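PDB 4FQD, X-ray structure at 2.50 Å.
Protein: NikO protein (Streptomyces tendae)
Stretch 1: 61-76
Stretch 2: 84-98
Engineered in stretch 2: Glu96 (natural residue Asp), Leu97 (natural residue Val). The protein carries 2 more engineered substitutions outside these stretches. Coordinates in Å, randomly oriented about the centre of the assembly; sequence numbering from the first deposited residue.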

# COMPACT_ATOMS: atom_id res chain seq x y z
N GLU A 61 7.36 0.52 31.86
CA GLU A 61 8.03 -0.75 31.62
C GLU A 61 9.26 -0.93 32.49
O GLU A 61 9.47 -1.99 33.08
CB GLU A 61 8.41 -0.89 30.14
CG GLU A 61 7.23 -0.95 29.18
CD GLU A 61 6.61 -2.33 29.11
OE1 GLU A 61 7.30 -3.31 29.45
OE2 GLU A 61 5.43 -2.44 28.70
N THR A 62 10.07 0.12 32.59
CA THR A 62 11.30 0.08 33.37
C THR A 62 11.02 -0.19 34.84
O THR A 62 11.70 -1.00 35.47
CB THR A 62 12.09 1.41 33.26
OG1 THR A 62 12.25 1.75 31.88
CG2 THR A 62 13.45 1.28 33.91
N ALA A 63 10.01 0.49 35.38
CA ALA A 63 9.66 0.34 36.79
C ALA A 63 9.14 -1.06 37.10
O ALA A 63 9.57 -1.69 38.06
CB ALA A 63 8.63 1.39 37.18
N VAL A 64 8.22 -1.54 36.27
CA VAL A 64 7.61 -2.85 36.49
C VAL A 64 8.62 -3.98 36.33
O VAL A 64 8.68 -4.89 37.16
CB VAL A 64 6.41 -3.08 35.55
CG1 VAL A 64 5.79 -4.45 35.81
CG2 VAL A 64 5.38 -1.98 35.72
N LEU A 65 9.40 -3.93 35.25
CA LEU A 65 10.44 -4.93 35.02
C LEU A 65 11.44 -4.97 36.17
O LEU A 65 11.91 -6.04 36.56
CB LEU A 65 11.18 -4.65 33.70
CG LEU A 65 10.45 -5.00 32.41
CD1 LEU A 65 11.27 -4.56 31.20
CD2 LEU A 65 10.16 -6.49 32.34
N GLY A 66 11.75 -3.80 36.71
CA GLY A 66 12.64 -3.70 37.85
C GLY A 66 12.04 -4.35 39.09
O GLY A 66 12.74 -5.02 39.85
N GLU A 67 10.74 -4.16 39.28
CA GLU A 67 10.04 -4.74 40.41
C GLU A 67 9.91 -6.26 40.25
O GLU A 67 10.02 -7.00 41.23
CB GLU A 67 8.66 -4.10 40.59
CG GLU A 67 8.71 -2.64 41.01
CD GLU A 67 7.33 -2.00 41.03
OE1 GLU A 67 6.34 -2.71 40.77
OE2 GLU A 67 7.24 -0.78 41.32
N ILE A 68 9.67 -6.70 39.02
CA ILE A 68 9.55 -8.13 38.73
C ILE A 68 10.85 -8.86 39.07
O ILE A 68 10.82 -9.94 39.67
CB ILE A 68 9.18 -8.37 37.25
CG1 ILE A 68 7.74 -7.93 36.98
CG2 ILE A 68 9.35 -9.84 36.89
CD1 ILE A 68 7.31 -8.09 35.54
N PHE A 69 11.98 -8.27 38.71
CA PHE A 69 13.28 -8.84 39.00
C PHE A 69 13.51 -9.01 40.50
O PHE A 69 13.87 -10.10 40.96
CB PHE A 69 14.40 -7.98 38.39
CG PHE A 69 14.85 -8.43 37.04
CD1 PHE A 69 13.96 -8.47 35.97
CD2 PHE A 69 16.16 -8.82 36.82
CE1 PHE A 69 14.38 -8.89 34.72
CE2 PHE A 69 16.58 -9.24 35.57
CZ PHE A 69 15.69 -9.27 34.52
N ARG A 70 13.30 -7.94 41.25
CA ARG A 70 13.51 -7.97 42.70
C ARG A 70 12.52 -8.90 43.40
O ARG A 70 12.85 -9.50 44.43
CB ARG A 70 13.42 -6.56 43.28
CG ARG A 70 14.54 -5.63 42.84
CD ARG A 70 14.45 -4.29 43.54
NE ARG A 70 13.20 -3.59 43.26
CZ ARG A 70 13.04 -2.71 42.28
NH1 ARG A 70 14.06 -2.41 41.49
NH2 ARG A 70 11.86 -2.13 42.09
N ALA A 71 11.32 -9.01 42.85
CA ALA A 71 10.29 -9.87 43.43
C ALA A 71 10.64 -11.34 43.27
O ALA A 71 10.17 -12.19 44.02
CB ALA A 71 8.93 -9.57 42.81
N ALA A 72 11.48 -11.64 42.28
CA ALA A 72 11.90 -13.01 42.02
C ALA A 72 13.25 -13.32 42.66
O ALA A 72 13.86 -14.35 42.39
CB ALA A 72 11.95 -13.27 40.52
N GLY A 73 13.71 -12.41 43.51
CA GLY A 73 14.96 -12.59 44.21
C GLY A 73 16.17 -12.11 43.42
O GLY A 73 17.30 -12.19 43.90
N ALA A 74 15.92 -11.62 42.21
CA ALA A 74 17.00 -11.13 41.36
C ALA A 74 17.34 -9.67 41.67
O ALA A 74 16.81 -9.09 42.62
CB ALA A 74 16.62 -11.29 39.89
N HIS A 75 18.22 -9.09 40.86
CA HIS A 75 18.67 -7.72 41.08
C HIS A 75 18.20 -6.78 39.98
O HIS A 75 18.19 -7.13 38.80
CB HIS A 75 20.20 -7.69 41.17
CG HIS A 75 20.77 -6.30 41.25
ND1 HIS A 75 21.06 -5.56 40.13
CD2 HIS A 75 21.10 -5.54 42.31
CE1 HIS A 75 21.55 -4.38 40.50
NE2 HIS A 75 21.58 -4.35 41.82
N ALA A 76 17.81 -5.57 40.38
CA ALA A 76 17.40 -4.53 39.44
C ALA A 76 17.43 -3.15 40.10
O ALA A 76 16.81 -2.94 41.14
CB ALA A 76 16.01 -4.81 38.90
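Stretch 2, residues 84-98: TFTVDASAWDRAELP

The aromatic ring of Phe69, on helix 61-71, lies at the apolar centre of the contact, held between two side chains of stretch 2. Val87 covers one face of the ring, with Phe69 CE2 3.6 Å from Val87 CB; Trp92 presents its edge to the opposite face, Phe69 CE1 lying 3.6 Å from Trp92 CZ3. The Phe69 ring and the six-membered ring of Trp92 form an edge-to-face pair, centroids 4.8 Å apart and planes at 76°. Trp92 (chi1 t) in turn receives Ala72 over a face of its indole, Ala72 CB standing 3.7 Å from the centroid of the five-membered ring, 22° off the normal. Ala74 CB approaches Trp92 CE3 at 3.7 Å. Ile68 CG2 lies 4.4 Å from Trp92 CH2 and 4.2 Å from CD2 of the engineered Leu97.

Toward the start of stretch 2, Phe85 (chi1 t) packs against an earlier part of the helix. Thr62 CG2 sits over its face, 4.1 Å from the ring centroid, while the ring edge meets the bare backbone of Gly66, with Phe85 CZ 3.7 Å from Gly66 CA. Ala76 CB joins this layer at 4.1 Å from Phe85 CE1 and 4.0 Å from Val87 CG1.

The extended segment 84-88 runs in nearly the same direction as the helix, crossing it at 28° with a closest axial approach of 9.5 Å. Beyond the helix the chain of stretch 1 reverses, so strand 75-76 pairs antiparallel with 84-88. His75 and Asp88 form the hydrogen-bonded pair: His75 N donates to Asp88 O and Asp88 N to His75 O, both at 2.9 Å. Ala76 and Val87 form the adjoining non-hydrogen-bonded pair, CA atoms 4.3 Å apart, their side chains on the face opposite those of His75 and Asp88. CA-H...O contacts, Val87 CA to His75 O and Ala76 CA to Thr86 O, each 3.3 Å, supplement the pairing.

At the polar edge, a type I turn from Ala89 to Trp92 carries stretch 2 past the helix end, where Asp93 N donates to Ala72 O at 3.1 Å. Gly73, with positive phi, passes beside Asp93, its CA 4.0 Å from Asp93 OD2; a CB here would clash with that oxygen. Ser90 OG gives Asp88 OD1 a very short 2.5 Å hydrogen bond, tying the turn back to the strand.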

# COMPACT_ATOMS: atom_id res chain seq x y z
N THR A 84 20.36 4.86 33.81
CA THR A 84 21.02 3.57 33.68
C THR A 84 20.27 2.47 34.43
O THR A 84 20.00 2.60 35.62
CB THR A 84 22.47 3.63 34.18
OG1 THR A 84 23.21 4.59 33.42
CG2 THR A 84 23.14 2.27 34.06
N PHE A 85 19.93 1.41 33.71
CA PHE A 85 19.22 0.28 34.30
C PHE A 85 20.16 -0.91 34.42
O PHE A 85 20.64 -1.44 33.42
CB PHE A 85 18.02 -0.10 33.43
CG PHE A 85 17.01 -0.96 34.13
CD1 PHE A 85 16.94 -1.00 35.51
CD2 PHE A 85 16.12 -1.73 33.40
CE1 PHE A 85 16.01 -1.79 36.15
CE2 PHE A 85 15.18 -2.53 34.03
CZ PHE A 85 15.13 -2.56 35.41
N THR A 86 20.42 -1.33 35.65
CA THR A 86 21.29 -2.48 35.89
C THR A 86 20.51 -3.66 36.47
O THR A 86 19.93 -3.56 37.55
CB THR A 86 22.45 -2.13 36.84
OG1 THR A 86 23.24 -1.08 36.26
CG2 THR A 86 23.33 -3.35 37.07
N VAL A 87 20.49 -4.77 35.74
CA VAL A 87 19.79 -5.96 36.17
C VAL A 87 20.73 -7.16 36.27
O VAL A 87 21.79 -7.17 35.64
CB VAL A 87 18.63 -6.32 35.21
CG1 VAL A 87 17.57 -5.23 35.22
CG2 VAL A 87 19.17 -6.53 33.80
N ASP A 88 20.34 -8.15 37.06
CA ASP A 88 21.13 -9.37 37.22
C ASP A 88 20.22 -10.52 37.64
O ASP A 88 19.64 -10.49 38.73
CB ASP A 88 22.24 -9.17 38.25
CG ASP A 88 23.33 -10.22 38.15
OD1 ASP A 88 23.09 -11.28 37.53
OD2 ASP A 88 24.43 -9.99 38.69
N ALA A 89 20.09 -11.52 36.78
CA ALA A 89 19.19 -12.64 37.04
C ALA A 89 19.92 -13.85 37.61
O ALA A 89 19.44 -14.97 37.52
CB ALA A 89 18.46 -13.03 35.76
N SER A 90 21.08 -13.61 38.22
CA SER A 90 21.89 -14.69 38.79
C SER A 90 21.16 -15.40 39.92
O SER A 90 21.09 -16.63 39.95
CB SER A 90 23.23 -14.15 39.29
OG SER A 90 23.94 -13.50 38.26
N ALA A 91 20.61 -14.63 40.86
CA ALA A 91 19.96 -15.19 42.03
C ALA A 91 18.46 -15.37 41.84
O ALA A 91 17.70 -15.44 42.81
CB ALA A 91 20.24 -14.33 43.25
N TRP A 92 18.03 -15.45 40.58
CA TRP A 92 16.63 -15.66 40.25
C TRP A 92 16.18 -17.04 40.73
O TRP A 92 16.64 -18.05 40.21
CB TRP A 92 16.42 -15.54 38.74
CG TRP A 92 14.99 -15.29 38.33
CD1 TRP A 92 13.92 -16.09 38.58
CD2 TRP A 92 14.50 -14.18 37.57
NE1 TRP A 92 12.78 -15.55 38.04
CE2 TRP A 92 13.11 -14.37 37.41
CE3 TRP A 92 15.09 -13.05 37.01
CZ2 TRP A 92 12.31 -13.47 36.72
CZ3 TRP A 92 14.29 -12.15 36.32
CH2 TRP A 92 12.92 -12.37 36.18
N ASP A 93 15.30 -17.07 41.72
CA ASP A 93 14.83 -18.34 42.27
C ASP A 93 13.51 -18.79 41.65
O ASP A 93 13.11 -18.28 40.60
CB ASP A 93 14.73 -18.28 43.80
CG ASP A 93 13.77 -17.20 44.28
OD1 ASP A 93 12.63 -17.13 43.77
OD2 ASP A 93 14.15 -16.43 45.19
N ARG A 94 12.84 -19.72 42.30
CA ARG A 94 11.58 -20.25 41.78
C ARG A 94 10.42 -20.12 42.76
O ARG A 94 10.44 -20.70 43.85
CB ARG A 94 11.76 -21.71 41.34
CG ARG A 94 12.42 -22.60 42.37
CD ARG A 94 12.93 -23.88 41.73
NE ARG A 94 14.02 -23.62 40.80
CZ ARG A 94 14.54 -24.53 39.97
NH1 ARG A 94 14.05 -25.76 39.95
NH2 ARG A 94 15.53 -24.19 39.16
N ALA A 95 9.41 -19.36 42.36
CA ALA A 95 8.22 -19.15 43.16
C ALA A 95 7.11 -18.56 42.30
O ALA A 95 7.26 -18.45 41.08
CB ALA A 95 8.52 -18.24 44.34
N GLU A 96 6.01 -18.16 42.93
CA GLU A 96 4.92 -17.53 42.21
C GLU A 96 5.28 -16.08 41.87
O GLU A 96 5.71 -15.32 42.75
CB GLU A 96 3.63 -17.55 43.04
CG GLU A 96 3.24 -18.93 43.56
CD GLU A 96 3.57 -19.11 45.03
OE1 GLU A 96 4.75 -19.36 45.35
OE2 GLU A 96 2.65 -18.98 45.86
N LEU A 97 5.12 -15.71 40.61
CA LEU A 97 5.28 -14.31 40.21
C LEU A 97 3.94 -13.60 40.32
O LEU A 97 2.97 -14.01 39.69
CB LEU A 97 5.83 -14.21 38.79
CG LEU A 97 7.22 -14.78 38.53
CD1 LEU A 97 7.14 -16.03 37.68
CD2 LEU A 97 8.12 -13.73 37.89
N PRO A 98 3.90 -12.53 41.14
CA PRO A 98 2.70 -11.72 41.40
C PRO A 98 1.95 -11.36 40.12
O PRO A 98 2.46 -10.59 39.31
CB PRO A 98 3.27 -10.46 42.05
CG PRO A 98 4.49 -10.95 42.76
CD PRO A 98 5.07 -12.03 41.88